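Local structure of cyclopenase asqI (Emericella nidulans, 5YY3) at residues Y180-S185 against H555-N560; V471-C476 against Q487-R492; R478-K483 against T518-I523; R536-Y541 against S550-H555. The protein catalyses the zinc-dependent ring contraction of 4'-methoxycyclopenin to 4'-methoxyviridicatin, with loss of methyl isocyanate, in aspoquinolone biosynthesis. All coordinates share one frame; numbering follows the deposited sequence.

Interaction 1 (Y180-S185 against H555-N560); sequences YDLNDS and HGWPQN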
# COMPACT_ATOMS: atom_id res chain seq x y z
N TYR A 180 -10.99 18.56 -16.89
CA TYR A 180 -11.41 19.20 -18.13
C TYR A 180 -11.08 20.68 -18.13
O TYR A 180 -10.61 21.22 -19.13
CB TYR A 180 -12.92 19.04 -18.37
CG TYR A 180 -13.33 19.85 -19.58
CD1 TYR A 180 -13.04 19.40 -20.87
CD2 TYR A 180 -13.91 21.11 -19.44
CE1 TYR A 180 -13.36 20.15 -21.99
CE2 TYR A 180 -14.23 21.88 -20.56
CZ TYR A 180 -13.95 21.38 -21.83
OH TYR A 180 -14.26 22.11 -22.95
N ASP A 181 -11.35 21.36 -17.02
CA ASP A 181 -11.24 22.80 -17.01
C ASP A 181 -9.77 23.23 -16.92
O ASP A 181 -9.40 24.27 -17.44
CB ASP A 181 -12.09 23.39 -15.88
CG ASP A 181 -13.59 23.16 -16.11
OD1 ASP A 181 -14.18 23.88 -16.95
OD2 ASP A 181 -14.17 22.24 -15.48
N LEU A 182 -8.94 22.44 -16.26
CA LEU A 182 -7.51 22.69 -16.35
C LEU A 182 -7.08 22.55 -17.81
O LEU A 182 -6.35 23.37 -18.34
CB LEU A 182 -6.71 21.74 -15.47
CG LEU A 182 -5.19 21.74 -15.64
CD1 LEU A 182 -4.62 23.12 -15.35
CD2 LEU A 182 -4.54 20.68 -14.75
N ASN A 183 -7.55 21.50 -18.46
CA ASN A 183 -7.12 21.24 -19.81
C ASN A 183 -7.68 22.25 -20.79
O ASN A 183 -6.95 22.71 -21.70
CB ASN A 183 -7.51 19.83 -20.21
CG ASN A 183 -6.46 18.82 -19.81
OD1 ASN A 183 -5.49 18.60 -20.54
ND2 ASN A 183 -6.62 18.22 -18.63
N ASP A 184 -8.94 22.63 -20.63
CA ASP A 184 -9.48 23.65 -21.51
C ASP A 184 -8.77 24.98 -21.26
O ASP A 184 -8.50 25.72 -22.20
CB ASP A 184 -10.99 23.84 -21.36
CG ASP A 184 -11.51 25.01 -22.21
OD1 ASP A 184 -11.56 24.86 -23.46
OD2 ASP A 184 -11.83 26.09 -21.64
N SER A 185 -8.47 25.29 -20.01
CA SER A 185 -7.75 26.53 -19.69
C SER A 185 -6.36 26.58 -20.33
O SER A 185 -5.94 27.61 -20.87
CB SER A 185 -7.63 26.70 -18.17
OG SER A 185 -6.56 27.57 -17.86
N HIS A 555 -8.34 31.32 -19.73
CA HIS A 555 -7.03 30.70 -19.51
C HIS A 555 -6.49 30.93 -18.09
O HIS A 555 -5.31 30.71 -17.82
CB HIS A 555 -6.02 31.22 -20.52
CG HIS A 555 -5.88 32.71 -20.54
ND1 HIS A 555 -6.96 33.55 -20.73
CD2 HIS A 555 -4.80 33.51 -20.39
CE1 HIS A 555 -6.54 34.81 -20.70
NE2 HIS A 555 -5.24 34.81 -20.49
N GLY A 556 -7.35 31.37 -17.18
CA GLY A 556 -6.99 31.43 -15.77
C GLY A 556 -7.05 30.06 -15.07
O GLY A 556 -7.27 29.02 -15.70
N TRP A 557 -6.85 30.07 -13.76
CA TRP A 557 -6.87 28.84 -12.99
C TRP A 557 -8.31 28.40 -12.68
O TRP A 557 -9.13 29.20 -12.26
CB TRP A 557 -6.08 29.01 -11.69
CG TRP A 557 -5.76 27.69 -11.12
CD1 TRP A 557 -6.31 27.12 -10.00
CD2 TRP A 557 -4.88 26.72 -11.68
NE1 TRP A 557 -5.78 25.86 -9.81
CE2 TRP A 557 -4.90 25.59 -10.84
CE3 TRP A 557 -4.04 26.70 -12.81
CZ2 TRP A 557 -4.14 24.44 -11.09
CZ3 TRP A 557 -3.27 25.58 -13.05
CH2 TRP A 557 -3.33 24.46 -12.20
N PRO A 558 -8.63 27.11 -12.91
CA PRO A 558 -10.01 26.65 -12.67
C PRO A 558 -10.48 26.88 -11.21
O PRO A 558 -9.72 26.59 -10.27
CB PRO A 558 -9.94 25.15 -13.00
CG PRO A 558 -8.74 25.01 -13.91
CD PRO A 558 -7.77 26.05 -13.46
N GLN A 559 -11.68 27.41 -11.03
CA GLN A 559 -12.21 27.67 -9.68
C GLN A 559 -12.26 26.39 -8.81
O GLN A 559 -11.94 26.43 -7.62
CB GLN A 559 -13.62 28.29 -9.79
CG GLN A 559 -14.26 28.66 -8.45
CD GLN A 559 -13.39 29.61 -7.65
OE1 GLN A 559 -13.12 30.75 -8.07
NE2 GLN A 559 -12.91 29.15 -6.49
N ASN A 560 -12.62 25.26 -9.42
CA ASN A 560 -12.69 24.00 -8.70
C ASN A 560 -11.32 23.47 -8.23
O ASN A 560 -11.27 22.59 -7.38
CB ASN A 560 -13.34 22.93 -9.56
CG ASN A 560 -12.48 22.54 -10.74
OD1 ASN A 560 -12.06 23.40 -11.51
ND2 ASN A 560 -12.22 21.25 -10.89

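Interaction 2 (V471-C476 against Q487-R492); sequences VQVKSC and QTLTLR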
# COMPACT_ATOMS: atom_id res chain seq x y z
N VAL A 471 -9.15 40.44 5.63
CA VAL A 471 -7.98 40.93 6.32
C VAL A 471 -8.29 42.34 6.81
O VAL A 471 -9.13 43.05 6.25
CB VAL A 471 -6.73 40.92 5.40
CG1 VAL A 471 -6.87 41.94 4.30
CG2 VAL A 471 -5.42 41.16 6.19
N GLN A 472 -7.61 42.74 7.87
CA GLN A 472 -7.84 44.05 8.44
C GLN A 472 -6.75 44.99 7.95
O GLN A 472 -5.55 44.66 7.99
CB GLN A 472 -7.87 43.96 9.95
CG GLN A 472 -8.43 45.16 10.64
CD GLN A 472 -8.57 44.94 12.14
OE1 GLN A 472 -9.09 43.90 12.58
NE2 GLN A 472 -8.08 45.89 12.93
N VAL A 473 -7.16 46.16 7.47
CA VAL A 473 -6.23 47.14 6.93
C VAL A 473 -6.42 48.49 7.64
O VAL A 473 -7.54 49.01 7.72
CB VAL A 473 -6.42 47.33 5.42
CG1 VAL A 473 -5.35 48.24 4.83
CG2 VAL A 473 -6.47 45.97 4.70
N LYS A 474 -5.33 49.06 8.14
CA LYS A 474 -5.40 50.38 8.77
C LYS A 474 -4.27 51.27 8.27
O LYS A 474 -3.11 50.85 8.21
CB LYS A 474 -5.35 50.27 10.29
CG LYS A 474 -5.55 51.62 11.00
CD LYS A 474 -5.66 51.45 12.50
CE LYS A 474 -5.86 52.80 13.20
NZ LYS A 474 -5.30 52.75 14.57
N SER A 475 -4.60 52.50 7.92
CA SER A 475 -3.61 53.35 7.29
C SER A 475 -2.57 53.82 8.29
O SER A 475 -2.79 53.85 9.49
CB SER A 475 -4.26 54.55 6.62
OG SER A 475 -3.26 55.38 6.03
N CYS A 476 -1.45 54.23 7.72
CA CYS A 476 -0.19 54.40 8.40
C CYS A 476 0.47 55.65 7.76
O CYS A 476 1.47 56.19 8.23
CB CYS A 476 0.62 53.09 8.24
SG CYS A 476 2.37 53.06 8.59
N GLN A 487 -6.08 56.71 -0.11
CA GLN A 487 -4.91 55.84 -0.19
C GLN A 487 -5.27 54.58 -0.97
O GLN A 487 -6.19 53.86 -0.59
CB GLN A 487 -4.40 55.45 1.19
CG GLN A 487 -3.12 54.64 1.16
CD GLN A 487 -2.53 54.46 2.55
OE1 GLN A 487 -3.21 54.69 3.54
NE2 GLN A 487 -1.27 54.07 2.61
N THR A 488 -4.56 54.33 -2.05
CA THR A 488 -4.80 53.14 -2.84
C THR A 488 -3.65 52.16 -2.73
O THR A 488 -2.51 52.51 -2.97
CB THR A 488 -5.04 53.48 -4.30
OG1 THR A 488 -6.32 54.11 -4.41
CG2 THR A 488 -5.02 52.21 -5.16
N LEU A 489 -3.95 50.93 -2.33
CA LEU A 489 -2.92 49.90 -2.19
C LEU A 489 -3.42 48.58 -2.77
O LEU A 489 -4.59 48.45 -3.11
CB LEU A 489 -2.53 49.74 -0.71
CG LEU A 489 -3.76 49.41 0.13
CD1 LEU A 489 -3.76 47.95 0.58
CD2 LEU A 489 -3.91 50.37 1.30
N THR A 490 -2.52 47.63 -2.91
CA THR A 490 -2.88 46.33 -3.46
C THR A 490 -2.56 45.23 -2.45
O THR A 490 -1.46 45.19 -1.88
CB THR A 490 -2.14 46.05 -4.79
OG1 THR A 490 -2.54 47.01 -5.77
CG2 THR A 490 -2.45 44.64 -5.32
N LEU A 491 -3.54 44.37 -2.21
CA LEU A 491 -3.39 43.23 -1.30
C LEU A 491 -3.06 41.99 -2.12
O LEU A 491 -3.78 41.66 -3.06
CB LEU A 491 -4.66 43.00 -0.48
CG LEU A 491 -5.07 44.08 0.52
CD1 LEU A 491 -6.34 43.67 1.21
CD2 LEU A 491 -3.96 44.31 1.54
N ARG A 492 -1.97 41.32 -1.75
CA ARG A 492 -1.54 40.13 -2.48
C ARG A 492 -1.58 38.90 -1.58
O ARG A 492 -0.84 38.82 -0.59
CB ARG A 492 -0.13 40.34 -3.04
CG ARG A 492 0.01 41.60 -3.85
CD ARG A 492 1.45 41.87 -4.18
NE ARG A 492 1.56 43.05 -5.01
CZ ARG A 492 1.57 43.03 -6.33
NH1 ARG A 492 1.48 41.88 -6.97
NH2 ARG A 492 1.66 44.17 -7.01

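Interaction 3 (R478-K483 against T518-I523); sequences RSPPSK and TDESAI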
# COMPACT_ATOMS: atom_id res chain seq x y z
N ARG A 478 1.29 59.41 6.37
CA ARG A 478 1.49 60.65 7.14
C ARG A 478 0.27 61.58 7.06
O ARG A 478 -0.25 62.02 8.09
CB ARG A 478 2.75 61.38 6.68
CG ARG A 478 3.91 61.28 7.67
CD ARG A 478 5.27 61.38 7.00
NE ARG A 478 5.54 60.26 6.09
CZ ARG A 478 6.10 60.38 4.88
NH1 ARG A 478 6.46 61.58 4.42
NH2 ARG A 478 6.31 59.31 4.13
N SER A 479 -0.19 61.86 5.85
CA SER A 479 -1.48 62.52 5.68
C SER A 479 -2.60 61.49 5.83
O SER A 479 -2.58 60.46 5.16
CB SER A 479 -1.57 63.22 4.32
OG SER A 479 -0.67 64.32 4.23
N PRO A 480 -3.57 61.76 6.71
CA PRO A 480 -4.67 60.80 6.84
C PRO A 480 -5.39 60.66 5.51
O PRO A 480 -5.64 61.67 4.85
CB PRO A 480 -5.59 61.43 7.90
CG PRO A 480 -4.72 62.44 8.61
CD PRO A 480 -3.72 62.92 7.59
N PRO A 481 -5.70 59.43 5.09
CA PRO A 481 -6.45 59.32 3.83
C PRO A 481 -7.81 60.00 3.98
O PRO A 481 -8.35 60.02 5.08
CB PRO A 481 -6.58 57.81 3.60
CG PRO A 481 -6.19 57.16 4.89
CD PRO A 481 -5.30 58.12 5.62
N SER A 482 -8.34 60.54 2.89
CA SER A 482 -9.62 61.25 2.90
C SER A 482 -10.40 60.91 1.64
O SER A 482 -9.88 60.22 0.76
CB SER A 482 -9.40 62.76 2.98
OG SER A 482 -8.64 63.19 1.86
N LYS A 483 -11.62 61.41 1.54
CA LYS A 483 -12.38 61.21 0.31
C LYS A 483 -11.76 62.07 -0.79
O LYS A 483 -11.88 61.75 -1.98
CB LYS A 483 -13.86 61.53 0.51
CG LYS A 483 -14.72 60.25 0.61
CD LYS A 483 -16.18 60.49 1.04
CE LYS A 483 -17.08 59.37 0.50
NZ LYS A 483 -18.52 59.77 0.35
N THR A 518 -10.20 55.76 2.68
CA THR A 518 -10.59 57.16 2.75
C THR A 518 -10.66 57.67 4.20
O THR A 518 -11.07 58.80 4.43
CB THR A 518 -11.95 57.37 2.03
OG1 THR A 518 -12.88 56.37 2.46
CG2 THR A 518 -11.77 57.23 0.53
N ASP A 519 -10.24 56.84 5.16
CA ASP A 519 -10.27 57.17 6.59
C ASP A 519 -9.02 56.74 7.32
O ASP A 519 -8.21 55.97 6.80
CB ASP A 519 -11.45 56.49 7.32
CG ASP A 519 -12.77 57.09 6.98
OD1 ASP A 519 -12.78 58.23 6.45
OD2 ASP A 519 -13.80 56.44 7.26
N GLU A 520 -8.93 57.19 8.57
CA GLU A 520 -7.88 56.80 9.50
C GLU A 520 -8.14 55.43 10.11
O GLU A 520 -7.25 54.82 10.69
CB GLU A 520 -7.78 57.82 10.63
CG GLU A 520 -8.46 59.14 10.32
CD GLU A 520 -7.90 60.29 11.13
OE1 GLU A 520 -7.48 60.05 12.28
OE2 GLU A 520 -7.85 61.42 10.59
N SER A 521 -9.38 54.96 10.01
CA SER A 521 -9.80 53.79 10.77
C SER A 521 -9.58 52.47 10.03
O SER A 521 -9.48 52.43 8.80
CB SER A 521 -11.27 53.93 11.18
OG SER A 521 -12.07 54.24 10.05
N ALA A 522 -9.52 51.38 10.78
CA ALA A 522 -9.34 50.06 10.20
C ALA A 522 -10.57 49.61 9.42
O ALA A 522 -11.70 49.73 9.89
CB ALA A 522 -9.00 49.05 11.29
N ILE A 523 -10.36 49.08 8.23
CA ILE A 523 -11.44 48.41 7.52
C ILE A 523 -11.16 46.92 7.47
O ILE A 523 -10.02 46.49 7.63
CB ILE A 523 -11.59 48.94 6.10
CG1 ILE A 523 -10.27 48.75 5.36
CG2 ILE A 523 -11.97 50.40 6.13
CD1 ILE A 523 -10.42 48.04 3.99

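Interaction 4 (R536-Y541 against S550-H555); sequences RKMGNY and SAVFRH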
# COMPACT_ATOMS: atom_id res chain seq x y z
N ARG A 536 -10.25 31.39 -13.24
CA ARG A 536 -11.04 31.32 -14.46
C ARG A 536 -12.52 31.53 -14.11
O ARG A 536 -13.06 30.86 -13.24
CB ARG A 536 -10.78 29.96 -15.14
CG ARG A 536 -11.80 29.42 -16.11
CD ARG A 536 -11.28 28.09 -16.63
NE ARG A 536 -12.30 27.21 -17.21
CZ ARG A 536 -12.29 26.83 -18.48
NH1 ARG A 536 -11.34 27.27 -19.29
NH2 ARG A 536 -13.23 26.02 -18.95
N LYS A 537 -13.18 32.48 -14.76
CA LYS A 537 -14.53 32.85 -14.33
C LYS A 537 -15.60 32.06 -15.05
O LYS A 537 -16.41 32.60 -15.80
CB LYS A 537 -14.78 34.34 -14.53
CG LYS A 537 -14.51 35.13 -13.28
CD LYS A 537 -13.07 35.08 -12.89
CE LYS A 537 -12.76 36.07 -11.80
NZ LYS A 537 -11.29 36.37 -11.85
N MET A 538 -15.59 30.75 -14.81
CA MET A 538 -16.55 29.87 -15.43
C MET A 538 -16.95 28.84 -14.39
O MET A 538 -16.19 28.58 -13.46
CB MET A 538 -15.95 29.19 -16.67
CG MET A 538 -15.32 30.16 -17.66
SD MET A 538 -14.57 29.39 -19.11
CE MET A 538 -15.93 29.53 -20.28
N GLY A 539 -18.13 28.26 -14.54
CA GLY A 539 -18.49 27.09 -13.77
C GLY A 539 -17.76 25.90 -14.36
O GLY A 539 -16.99 26.05 -15.32
N ASN A 540 -17.99 24.71 -13.80
CA ASN A 540 -17.42 23.48 -14.34
C ASN A 540 -17.76 23.27 -15.81
O ASN A 540 -18.88 23.57 -16.23
CB ASN A 540 -17.91 22.26 -13.55
CG ASN A 540 -17.08 22.01 -12.31
OD1 ASN A 540 -16.08 22.70 -12.06
ND2 ASN A 540 -17.51 21.03 -11.52
N TYR A 541 -16.79 22.74 -16.56
CA TYR A 541 -16.96 22.41 -17.97
C TYR A 541 -17.26 23.65 -18.82
O TYR A 541 -18.02 23.59 -19.80
CB TYR A 541 -18.05 21.34 -18.13
CG TYR A 541 -17.78 20.20 -17.17
CD1 TYR A 541 -16.67 19.37 -17.33
CD2 TYR A 541 -18.61 19.98 -16.07
CE1 TYR A 541 -16.40 18.35 -16.44
CE2 TYR A 541 -18.35 18.96 -15.17
CZ TYR A 541 -17.24 18.15 -15.36
OH TYR A 541 -16.98 17.14 -14.47
N SER A 550 -17.91 39.93 -19.10
CA SER A 550 -16.82 40.63 -19.78
C SER A 550 -15.50 39.88 -19.64
O SER A 550 -14.99 39.34 -20.63
CB SER A 550 -16.68 42.07 -19.27
OG SER A 550 -16.60 42.15 -17.85
N ALA A 551 -14.95 39.83 -18.43
CA ALA A 551 -13.62 39.27 -18.19
C ALA A 551 -13.68 37.82 -17.71
O ALA A 551 -13.61 37.54 -16.51
CB ALA A 551 -12.86 40.13 -17.20
N VAL A 552 -13.79 36.89 -18.65
CA VAL A 552 -14.00 35.48 -18.36
C VAL A 552 -12.72 34.78 -17.86
O VAL A 552 -12.80 33.83 -17.08
CB VAL A 552 -14.53 34.76 -19.62
CG1 VAL A 552 -14.74 33.28 -19.36
CG2 VAL A 552 -15.84 35.41 -20.07
N PHE A 553 -11.57 35.28 -18.31
CA PHE A 553 -10.26 34.71 -17.97
C PHE A 553 -10.26 33.20 -18.24
O PHE A 553 -9.96 32.40 -17.35
CB PHE A 553 -9.89 35.07 -16.52
CG PHE A 553 -8.41 34.98 -16.23
CD1 PHE A 553 -7.50 34.75 -17.26
CD2 PHE A 553 -7.91 35.25 -14.96
CE1 PHE A 553 -6.15 34.70 -17.02
CE2 PHE A 553 -6.54 35.22 -14.71
CZ PHE A 553 -5.66 34.94 -15.75
N ARG A 554 -10.62 32.83 -19.47
CA ARG A 554 -10.76 31.43 -19.83
C ARG A 554 -9.48 30.66 -19.55
O ARG A 554 -9.52 29.49 -19.16
CB ARG A 554 -11.15 31.28 -21.30
CG ARG A 554 -11.43 29.85 -21.75
CD ARG A 554 -11.73 29.78 -23.25
NE ARG A 554 -11.60 28.43 -23.79
CZ ARG A 554 -11.88 28.12 -25.06
NH1 ARG A 554 -12.28 29.07 -25.90
NH2 ARG A 554 -11.77 26.87 -25.48
N HIS A 555 -8.34 31.32 -19.73
CA HIS A 555 -7.03 30.70 -19.51
C HIS A 555 -6.49 30.93 -18.09
O HIS A 555 -5.31 30.71 -17.82
CB HIS A 555 -6.02 31.22 -20.52
CG HIS A 555 -5.88 32.71 -20.54
ND1 HIS A 555 -6.96 33.55 -20.73
CD2 HIS A 555 -4.80 33.51 -20.39
CE1 HIS A 555 -6.54 34.81 -20.70
NE2 HIS A 555 -5.24 34.81 -20.49
O HOH W 1 -11.25 37.93 -14.51

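Interaction 1 (Y180-S185 against H555-N560)
Ser185 makes the polar link of this contact. Its hydroxyl donates to the backbone carbonyl of Gly556, with OG 2.7 Å from O and tilted 26° from the carbonyl plane. The hydroxyl reaches that oxygen because OG stands anti to the backbone N (chi1 158°). Ser185 and His555 have the closest CA pair here, 4.2 Å apart, and at this spacing His555 CA also points a C-H at Ser185 O, 3.5 Å away. Serine suits the place: it is small enough for the close approach, and its short hydroxyl meets the loop carbonyl.

Helix 180-193, which carries these residues, belongs to the hemocyanin-type metal domain and supplies the zinc ligands His186 and His190 just beyond this turn. The loop 555-560 comes from the hemocyanin Ig-like part of the chain, so the contact joins the two.

The apolar packing lies one turn back along the helix. Pro558 sets CG 3.5 Å from Leu182 N, lying against the helix backbone, while its CB faces Asp181 CB at 4.0 Å. Leu182 CG is anti to the backbone N (chi1 170°), and the methyl CD1 touches the indole of Trp557 obliquely, 3.6 Å from CZ3. Pro558 CD sits over one face of that same indole, offset toward the rim. The carboxylate of Asp181 is bound outside this contact, by Lys461 and Arg536.

Interaction 2 (V471-C476 against Q487-R492)
Leu491 CD1 is the hub of the apolar centre, meeting two valines of strand 461-475. It touches Val471 CG1 at 3.6 Å, where the two side chains cross obliquely, and approaches Val473 CG2 at 4.2 Å, tip to tip. Val471 puts CG1 between its backbone N and carbonyl carbon (chi1 68°), and this is the branch that meets the leucine. Two residues on, Val473 turns its other methyl, CG1, to Leu489 CD2 at 4.4 Å, a looser touch. The backbones are far apart: the axes of strand segments 471-475 and 487-492 come no nearer than 9.9 Å, and their N-to-C directions are 140° apart. Compact beta-branched valines and longer leucines meet in the middle of that gap.

At the polar edge Ser475 and Gln487 take over. The serine hydroxyl donates to Gln487 OE1, with OG 2.6 Å from it and lying in the carbonyl plane, at a C=O...OG angle of 147°. Gln487 reaches across because its chain is extended, with CG anti to the backbone N, so a long amide meets a short hydroxyl. Both ends have further partners: Gln487 NE2 donates to Glu421 O, and Ser475 OG also bonds to the backbone N of Arg477.

The two strands face each other across the interior of the Ig-like part, as in a beta sandwich. Strand 461-475 pairs with 422-431 and 523-528, while strand 487-497 runs between 508-517 and 571-580; Val422 packs on both Val473 and Leu489, and Ala579 on both leucines.

Interaction 3 (R478-K483 against T518-I523)
Thr518 and Ser482 bring the two loops closest, with their CA atoms 4.2 Å apart. The contact between them is one of backbone and C-H groups: Ser482 CA points its hydrogen at Thr518 O, 3.2 Å away, with an angle of 132° at that hydrogen. Pro481 O lies 3.1 Å from the same Thr518 O; both are acceptors, so the pair is not a bond. The Ser482 side chain leaves in another direction, and its hydroxyl bonds to the backbone N of Asn485.

Proline packing forms the second group. Pro481, the buried residue of the contact, lays its ring against the backbone of Asp519, with CG close to the carbonyl oxygen. A proline suits this place because it has no N-H to satisfy and offers a compact hydrocarbon ring to the neighbouring chain. Pro480 lies alongside Glu520, the two pointing the same way, and its CB meets the carboxylate atom OE2 at 3.5 Å.

Thr518 adds van der Waals contact through its methyl, CG2, which is 3.5 Å from Ser482 O and 4.2 Å from Lys483 CG. The lysine chain then runs on away from the partner loop.

Mostly solvent-facing, this is loop-to-loop packing at one end of the hemocyanin Ig-like region: 478-483 belongs to the connection from strand 461-475 to 487-497, and 518-523 to that from 508-517 to 523-528.

Interaction 4 (R536-Y541 against S550-H555)
Lys537 N donates to Val552 O at 2.7 Å, a backbone bond joining two irregular loops, with Lys537 at the centre of an inverse gamma turn. One residue back, Arg536 CA directs a C-H toward Phe553 O at 3.3 Å.

Arg536 makes the side-chain hydrogen bond between the two loops. Its chain is extended from CG to NE, and NH1 donates to the backbone carbonyl of Arg554, 2.9 Å from O. The oxygen lies at the edge of the guanidinium, near its plane, and the N-H...O angle is 149°. Arg554 lies alongside and points the same way, its CG 3.6 Å from Arg536 NH1, while the two guanidinium planes are turned 70° apart. The Arg554 guanidinium also bonds to Pro138 O through NH1 and to Pro139 O through NH2.

Met538 packs beside them. Its SD lies over the centre of one guanidinium face of Arg536, 3.5 Å above the plane, and its CG rests on Val552 CG1 at 3.6 Å. An unbranched, polarisable thioether suits a place between a flat cation and a valine methyl. At the other end, a water accepts from Lys537 NZ and donates to Ala551 O, lying 3.1 Å from each. The same ammonium also bonds to Ser532 O and Ala535 O.

Two arginines stand side by side here, and their like charges are probably offset by the acids of helix 180-193: Asp184 forms salt bridges with both, and Asp181 with Arg536. The contact thus presents paired cations to the helix that bears the zinc ligands, which would tie the loop electrostatically to that helix.

In the fold
The four contacts form two clusters. Interactions 1 and 4, with centres 8 Å apart, share His555; both segments of interaction 4 and segment 555-560 lie in the long connection between strands 523-528 and 571-580, a loop of the Ig-like region. Trp557 O probably accepts a hydrogen bond from Arg536 N, and residues of this connection pack on helix 180-193. Interactions 2 and 3, with centres 10 Å apart, lie among the strands of the same region and their ends; their segments alternate along the chain, and Val473 O probably bonds to Ile523 N. Interactions 1 and 2 are about 30 Å apart, centre to centre. Interaction 1 closes a loop that holds the other three, so a connection of the Ig-like region returns to the helical zinc domain.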